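Local structure of putidaredoxin reductase (1Q1R) at residues V19-R24 against P67-A72; E270-S275 against A309-A314; T167-N172 against R202-D207. The protein is an FAD-containing oxidoreductase of the cytochrome P450cam monooxygenase system, which probably passes electrons from NADH to the iron-sulfur protein putidaredoxin. All blocks are in the same frame, centred on the assembly; numbering follows the deposited sequence.

Interaction 1: residues V19-R24 against P67-A72; sequences VAFGLR and PDAYAA
Phe21 and Tyr70 reach each other from two helices through the same first torsion: in both, CG lies opposite the carbonyl carbon and beside the backbone N, with chi1 -74° in Phe21 and -65° in Tyr70. The CB of Phe21 points toward helix 67-72, while the Tyr70 ring, whose CB does not itself head for the other helix, swings its CE2 side to meet it. The result is a T-shaped pair. Phe21 presents its edge, the ring centres are 5.1 Å apart and the planes stand at 78°. Phe21 CZ sits over the middle of the Tyr70 ring, and Phe21 CE1 makes the closest approach, 3.7 Å from Tyr70 CE2. Beside the stack, Ala69 takes up the other flank of the same edge, its CB 3.9 Å from Phe21 CE2; the carbonyl oxygen of Ala69 also lies near the ring plane. Arg65 makes a cation-pi contact with Phe21. Helix 14-25 follows the GxGxxG turn at the FAD, and Ala20 and Tyr70 both touch Leu34 of strand 31-35, so the pair joins two helices on the parallel sheet of the FAD-binding, Rossmann-type domain. Both rings are buried, and the segments meet mostly carbon against carbon, with the Ala69 oxygen at the ring edge. Such an edge-to-face pair, with no conventional polar bond, probably prefers one relative setting of its rings.

Interaction 2: residues E270-S275 against A309-A314; sequences EHMQTS and ARKIAA
Lys311 and Glu270 supply the polar part of this contact, and Met272 with Lys311 and Ile312 the apolar part. The polar link is a single hydrogen bond from Lys311 NZ to the backbone oxygen of Glu270, 2.9 Å long. The ammonium group approaches with a C=O...N angle of 137° and stands 27° out of the carbonyl plane. Lys311 can reach that far because its whole side chain is stretched, with CG opposite the backbone N (chi1 -176°) and every later torsion close to a straight, extended setting. The bond uses the main chain of Glu270, whose CB points away from the helix; it thus holds the loop by a main-chain oxygen.

The apolar part is made by Met272 against Lys311 and Ile312. Met272 is folded at chi2 and chi3, so that its thioether curls over the helix surface. Its SD rests against the methylene part of Lys311, 3.5 Å from Lys311 CD, and the lysine thus serves as an apolar wall along its length and a donor at its tip. Met272 CG packs 3.6 Å from Ile312 CG1, the two side chains crossing nearly at right angles. Met272 CE and Ile312 CG1 also lie within van der Waals range.

Met272 is further tied by backbone hydrogen bonding to Ala281, and both Met272 and Ile312 touch Met280, so the loop and the helix both contact strand 279-281. That strand is an outermost one of the parallel five-stranded sheet that carries the FAD-binding GxGxxG turn. Helix 302-316 packs beside helix 14-25 and reaches this edge strand, consistent with the FAD-binding domain of the glutathione reductase fold.

Interaction 3: residues T167-N172 against R202-D207; sequences TAIKAN and REAGVD
An unusually tight carbon pair lies at the heart of this contact: Ile169 CG1 and Val206 CG2 are modelled only 3.2 Å apart, less than ordinary van der Waals separation, so the exact spacing is best read with caution. Around it, Ile169 does all the touching from its side, reaching from the last turn of helix 159-170 to the place where helix 191-204 ends. Its branches divide the work. CG1, opposite the carbonyl carbon with chi1 -87°, meets the Val206 methyl as the two side chains pass at a slant. CD1 continues beyond it to lie 3.9 Å from Gly205 C, over bare backbone. CG2 lies instead at the end of the helix, 3.7 Å from Ala204 O and 4.3 Å from Ala204 CB.

Gly205 ends its helix in a Schellman motif with a phi of 121°. At these backbone angles a CB would jam against the preceding carbonyl oxygen. Helix 159-170 finishes in the same manner, with Asn172 at positive phi as the C-prime residue. Val175 of strand 174-178 also touches Ile169, and Tyr334 packs on Ala204 and Val206. Strands 151-155, 174-178 and 207-209 alternate with the two helices as in a Rossmann-type unit, and a GxGxxG turn follows the first, consistent with the NADH-binding domain of the family.

Since only methyl and methylene groups and main-chain atoms meet here, the contact probably rests on van der Waals contact and partial burial of apolar surface, without any polar bond between the segments.

In the fold
From the N terminus, interaction 1 comes first, closing the loop of 42 residues between helix 14-25 and helix 67-72, across strand 31-35 of the FAD-domain sheet. Interaction 3 follows, joining the ends of helices 159-170 and 191-204 beside the second parallel sheet, with strand 174-178 lying between the two helices in the chain. Interaction 2 closes last, bringing the loop after strand 266-267 to helix 302-316. The three loops run in series, none enclosing or crossing another. In space, however, interactions 1 and 2 touch: Val19 and Leu23 pack on Ala309, Ile312 and Ala313, making one layer against the first sheet. Interaction 3 stands apart, its centre about 40 Å from that of interaction 1.

Interaction 1: residues V19-R24 against P67-A72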
# COMPACT_ATOMS: atom_id res chain seq x y z
N VAL A 19 6.31 5.33 14.03
CA VAL A 19 5.78 5.42 15.39
C VAL A 19 6.97 5.65 16.32
O VAL A 19 6.95 6.55 17.16
CB VAL A 19 5.05 4.11 15.80
CG1 VAL A 19 4.83 4.09 17.31
CG2 VAL A 19 3.72 4.02 15.08
N ALA A 20 8.01 4.85 16.14
CA ALA A 20 9.21 4.94 16.96
C ALA A 20 9.82 6.35 16.96
O ALA A 20 9.98 6.96 18.02
CB ALA A 20 10.25 3.93 16.47
N PHE A 21 10.15 6.87 15.78
CA PHE A 21 10.74 8.20 15.69
C PHE A 21 9.75 9.31 16.01
O PHE A 21 10.13 10.35 16.54
CB PHE A 21 11.36 8.43 14.31
CG PHE A 21 12.66 7.69 14.11
CD1 PHE A 21 12.66 6.37 13.66
CD2 PHE A 21 13.87 8.30 14.42
CE1 PHE A 21 13.86 5.67 13.53
CE2 PHE A 21 15.07 7.60 14.29
CZ PHE A 21 15.06 6.29 13.84
N GLY A 22 8.48 9.08 15.70
CA GLY A 22 7.47 10.08 16.00
C GLY A 22 7.37 10.24 17.50
O GLY A 22 7.28 11.35 18.04
N LEU A 23 7.39 9.10 18.19
CA LEU A 23 7.32 9.04 19.64
C LEU A 23 8.43 9.88 20.26
O LEU A 23 8.18 10.76 21.08
CB LEU A 23 7.44 7.59 20.09
CG LEU A 23 6.40 6.99 21.03
CD1 LEU A 23 5.02 7.52 20.72
CD2 LEU A 23 6.44 5.47 20.88
N ARG A 24 9.66 9.62 19.84
CA ARG A 24 10.82 10.34 20.37
C ARG A 24 10.83 11.80 19.93
O ARG A 24 11.54 12.63 20.50
CB ARG A 24 12.11 9.66 19.92
CG ARG A 24 13.33 10.13 20.69
CD ARG A 24 13.26 9.68 22.14
NE ARG A 24 13.63 8.28 22.30
CZ ARG A 24 13.41 7.57 23.40
NH1 ARG A 24 12.80 8.12 24.44
NH2 ARG A 24 13.81 6.31 23.47
N PRO A 67 21.28 4.45 9.74
CA PRO A 67 21.53 3.55 10.87
C PRO A 67 21.89 4.27 12.16
O PRO A 67 21.51 3.82 13.25
CB PRO A 67 22.66 2.66 10.35
CG PRO A 67 22.36 2.58 8.89
CD PRO A 67 22.04 4.02 8.55
N ASP A 68 22.63 5.37 12.06
CA ASP A 68 23.03 6.12 13.25
C ASP A 68 21.83 6.76 13.94
O ASP A 68 21.83 6.92 15.16
CB ASP A 68 24.04 7.21 12.89
CG ASP A 68 25.37 6.65 12.42
OD1 ASP A 68 25.88 5.70 13.06
OD2 ASP A 68 25.92 7.17 11.42
N ALA A 69 20.82 7.12 13.16
CA ALA A 69 19.62 7.76 13.69
C ALA A 69 19.00 6.96 14.84
O ALA A 69 18.54 7.54 15.82
CB ALA A 69 18.59 7.96 12.59
N TYR A 70 18.98 5.64 14.72
CA TYR A 70 18.40 4.82 15.77
C TYR A 70 19.17 5.01 17.07
O TYR A 70 18.58 5.21 18.13
CB TYR A 70 18.39 3.34 15.38
CG TYR A 70 17.50 3.04 14.20
CD1 TYR A 70 17.93 3.29 12.90
CD2 TYR A 70 16.21 2.53 14.38
CE1 TYR A 70 17.10 3.05 11.81
CE2 TYR A 70 15.37 2.29 13.30
CZ TYR A 70 15.82 2.55 12.01
OH TYR A 70 15.00 2.34 10.94
N ALA A 71 20.50 4.94 16.98
CA ALA A 71 21.35 5.11 18.15
C ALA A 71 21.16 6.50 18.76
O ALA A 71 20.96 6.63 19.97
CB ALA A 71 22.81 4.89 17.77
N ALA A 72 21.23 7.52 17.91
CA ALA A 72 21.09 8.90 18.35
C ALA A 72 19.76 9.18 19.04
O ALA A 72 19.72 9.83 20.08
CB ALA A 72 21.25 9.84 17.16

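Interaction 2: residues E270-S275 against A309-A314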
# COMPACT_ATOMS: atom_id res chain seq x y z
N GLU A 270 -11.03 4.86 17.80
CA GLU A 270 -10.62 6.23 17.50
C GLU A 270 -9.32 6.61 18.18
O GLU A 270 -8.66 7.56 17.77
CB GLU A 270 -11.74 7.22 17.89
CG GLU A 270 -12.12 7.23 19.37
CD GLU A 270 -12.95 6.03 19.80
OE1 GLU A 270 -13.30 5.95 21.00
OE2 GLU A 270 -13.25 5.16 18.95
N HIS A 271 -8.94 5.88 19.23
CA HIS A 271 -7.70 6.17 19.93
C HIS A 271 -6.57 5.21 19.53
O HIS A 271 -5.57 5.10 20.24
CB HIS A 271 -7.91 6.13 21.44
CG HIS A 271 -8.85 7.18 21.93
ND1 HIS A 271 -10.22 7.01 21.92
CD2 HIS A 271 -8.63 8.43 22.41
CE1 HIS A 271 -10.80 8.11 22.37
NE2 HIS A 271 -9.86 8.99 22.67
N MET A 272 -6.76 4.53 18.40
CA MET A 272 -5.77 3.59 17.87
C MET A 272 -5.64 2.32 18.70
O MET A 272 -4.85 1.43 18.37
CB MET A 272 -4.40 4.27 17.77
CG MET A 272 -4.39 5.58 16.96
SD MET A 272 -5.17 5.44 15.34
CE MET A 272 -3.90 4.56 14.40
N GLN A 273 -6.43 2.21 19.77
CA GLN A 273 -6.39 1.05 20.65
C GLN A 273 -7.15 -0.16 20.11
O GLN A 273 -8.17 -0.02 19.44
CB GLN A 273 -6.98 1.41 22.02
CG GLN A 273 -6.34 2.59 22.70
CD GLN A 273 -7.08 3.00 23.96
OE1 GLN A 273 -7.18 2.23 24.91
NE2 GLN A 273 -7.62 4.22 23.97
N THR A 274 -6.64 -1.35 20.41
CA THR A 274 -7.29 -2.59 19.99
C THR A 274 -8.24 -2.96 21.13
O THR A 274 -8.52 -2.13 22.00
CB THR A 274 -6.28 -3.73 19.83
OG1 THR A 274 -5.71 -4.04 21.11
CG2 THR A 274 -5.16 -3.34 18.88
N SER A 275 -8.73 -4.19 21.13
CA SER A 275 -9.64 -4.64 22.19
C SER A 275 -8.95 -4.44 23.53
O SER A 275 -9.61 -4.31 24.57
CB SER A 275 -9.97 -6.13 22.00
OG SER A 275 -10.43 -6.38 20.69
N ALA A 309 0.58 6.54 12.18
CA ALA A 309 1.76 6.51 13.04
C ALA A 309 1.92 7.82 13.81
O ALA A 309 2.33 7.82 14.97
CB ALA A 309 3.01 6.23 12.20
N ARG A 310 1.60 8.93 13.16
CA ARG A 310 1.71 10.22 13.81
C ARG A 310 0.63 10.40 14.88
O ARG A 310 0.87 11.03 15.92
CB ARG A 310 1.65 11.34 12.76
CG ARG A 310 2.98 11.50 12.04
CD ARG A 310 2.87 12.13 10.66
NE ARG A 310 4.18 12.12 10.01
CZ ARG A 310 4.39 12.45 8.74
NH1 ARG A 310 3.38 12.83 7.97
NH2 ARG A 310 5.62 12.41 8.24
N LYS A 311 -0.54 9.82 14.64
CA LYS A 311 -1.64 9.91 15.58
C LYS A 311 -1.30 9.14 16.86
O LYS A 311 -1.56 9.61 17.97
CB LYS A 311 -2.92 9.34 14.95
CG LYS A 311 -4.16 9.46 15.82
CD LYS A 311 -5.39 8.96 15.08
CE LYS A 311 -6.65 9.08 15.93
NZ LYS A 311 -7.87 8.61 15.21
N ILE A 312 -0.70 7.96 16.69
CA ILE A 312 -0.31 7.14 17.83
C ILE A 312 0.73 7.87 18.68
O ILE A 312 0.63 7.92 19.90
CB ILE A 312 0.29 5.78 17.37
CG1 ILE A 312 -0.84 4.87 16.87
CG2 ILE A 312 1.06 5.13 18.52
CD1 ILE A 312 -0.38 3.48 16.48
N ALA A 313 1.74 8.43 18.02
CA ALA A 313 2.80 9.15 18.71
C ALA A 313 2.21 10.30 19.52
O ALA A 313 2.63 10.56 20.65
CB ALA A 313 3.80 9.69 17.70
N ALA A 314 1.24 10.99 18.94
CA ALA A 314 0.59 12.11 19.60
C ALA A 314 -0.13 11.65 20.87
O ALA A 314 0.11 12.18 21.95
CB ALA A 314 -0.41 12.76 18.65

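Interaction 3: residues T167-N172 against R202-D207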
# COMPACT_ATOMS: atom_id res chain seq x y z
N THR A 167 7.92 -1.04 -15.47
CA THR A 167 9.36 -1.10 -15.27
C THR A 167 10.00 -2.17 -16.16
O THR A 167 11.07 -1.94 -16.73
CB THR A 167 9.70 -1.38 -13.79
OG1 THR A 167 9.15 -0.34 -12.98
CG2 THR A 167 11.21 -1.41 -13.57
N ALA A 168 9.34 -3.32 -16.29
CA ALA A 168 9.88 -4.39 -17.13
C ALA A 168 9.88 -3.96 -18.60
O ALA A 168 10.83 -4.26 -19.33
CB ALA A 168 9.05 -5.66 -16.96
N ILE A 169 8.82 -3.28 -19.02
CA ILE A 169 8.72 -2.80 -20.40
C ILE A 169 9.88 -1.87 -20.72
O ILE A 169 10.47 -1.95 -21.80
CB ILE A 169 7.38 -2.05 -20.64
CG1 ILE A 169 6.30 -3.05 -21.03
CG2 ILE A 169 7.55 -0.99 -21.74
CD1 ILE A 169 6.62 -3.80 -22.32
N LYS A 170 10.20 -1.00 -19.78
CA LYS A 170 11.29 -0.05 -19.94
C LYS A 170 12.62 -0.81 -20.06
O LYS A 170 13.55 -0.35 -20.71
CB LYS A 170 11.33 0.90 -18.74
CG LYS A 170 12.43 1.95 -18.80
CD LYS A 170 12.14 3.01 -19.85
CE LYS A 170 13.32 3.96 -20.01
NZ LYS A 170 13.74 4.53 -18.70
N ALA A 171 12.69 -1.97 -19.41
CA ALA A 171 13.89 -2.81 -19.44
C ALA A 171 13.90 -3.64 -20.73
O ALA A 171 14.75 -4.51 -20.91
CB ALA A 171 13.91 -3.73 -18.22
N ASN A 172 12.94 -3.35 -21.60
CA ASN A 172 12.80 -4.03 -22.89
C ASN A 172 12.49 -5.52 -22.83
O ASN A 172 12.87 -6.28 -23.72
CB ASN A 172 14.04 -3.79 -23.74
CG ASN A 172 14.14 -2.35 -24.23
OD1 ASN A 172 13.18 -1.81 -24.78
ND2 ASN A 172 15.29 -1.73 -24.02
N ARG A 202 -0.83 -1.38 -23.12
CA ARG A 202 -0.80 -2.09 -24.40
C ARG A 202 -0.04 -1.25 -25.41
O ARG A 202 0.74 -1.77 -26.20
CB ARG A 202 -2.22 -2.38 -24.89
CG ARG A 202 -2.89 -3.55 -24.17
CD ARG A 202 -4.35 -3.73 -24.56
NE ARG A 202 -4.95 -4.87 -23.86
CZ ARG A 202 -6.21 -4.92 -23.45
NH1 ARG A 202 -7.03 -3.89 -23.66
NH2 ARG A 202 -6.65 -5.99 -22.80
N GLU A 203 -0.26 0.06 -25.37
CA GLU A 203 0.42 0.97 -26.28
C GLU A 203 1.93 0.88 -26.05
O GLU A 203 2.72 0.97 -26.99
CB GLU A 203 -0.05 2.41 -26.02
CG GLU A 203 0.42 3.42 -27.05
CD GLU A 203 -0.59 3.62 -28.16
OE1 GLU A 203 -0.94 2.63 -28.84
OE2 GLU A 203 -1.03 4.77 -28.35
N ALA A 204 2.32 0.71 -24.80
CA ALA A 204 3.73 0.61 -24.44
C ALA A 204 4.33 -0.74 -24.83
O ALA A 204 5.55 -0.91 -24.85
CB ALA A 204 3.91 0.85 -22.94
N GLY A 205 3.47 -1.71 -25.15
CA GLY A 205 3.97 -3.02 -25.54
C GLY A 205 3.51 -4.16 -24.65
O GLY A 205 3.71 -5.33 -24.97
N VAL A 206 2.87 -3.83 -23.53
CA VAL A 206 2.38 -4.86 -22.63
C VAL A 206 1.16 -5.57 -23.21
O VAL A 206 0.25 -4.93 -23.74
CB VAL A 206 1.95 -4.26 -21.27
CG1 VAL A 206 1.38 -5.37 -20.37
CG2 VAL A 206 3.13 -3.59 -20.61
N ASP A 207 1.16 -6.89 -23.13
CA ASP A 207 0.03 -7.67 -23.60
C ASP A 207 -0.81 -8.00 -22.38
O ASP A 207 -0.51 -8.94 -21.64
CB ASP A 207 0.48 -8.95 -24.30
CG ASP A 207 -0.68 -9.88 -24.61
OD1 ASP A 207 -1.82 -9.40 -24.74
OD2 ASP A 207 -0.44 -11.10 -24.74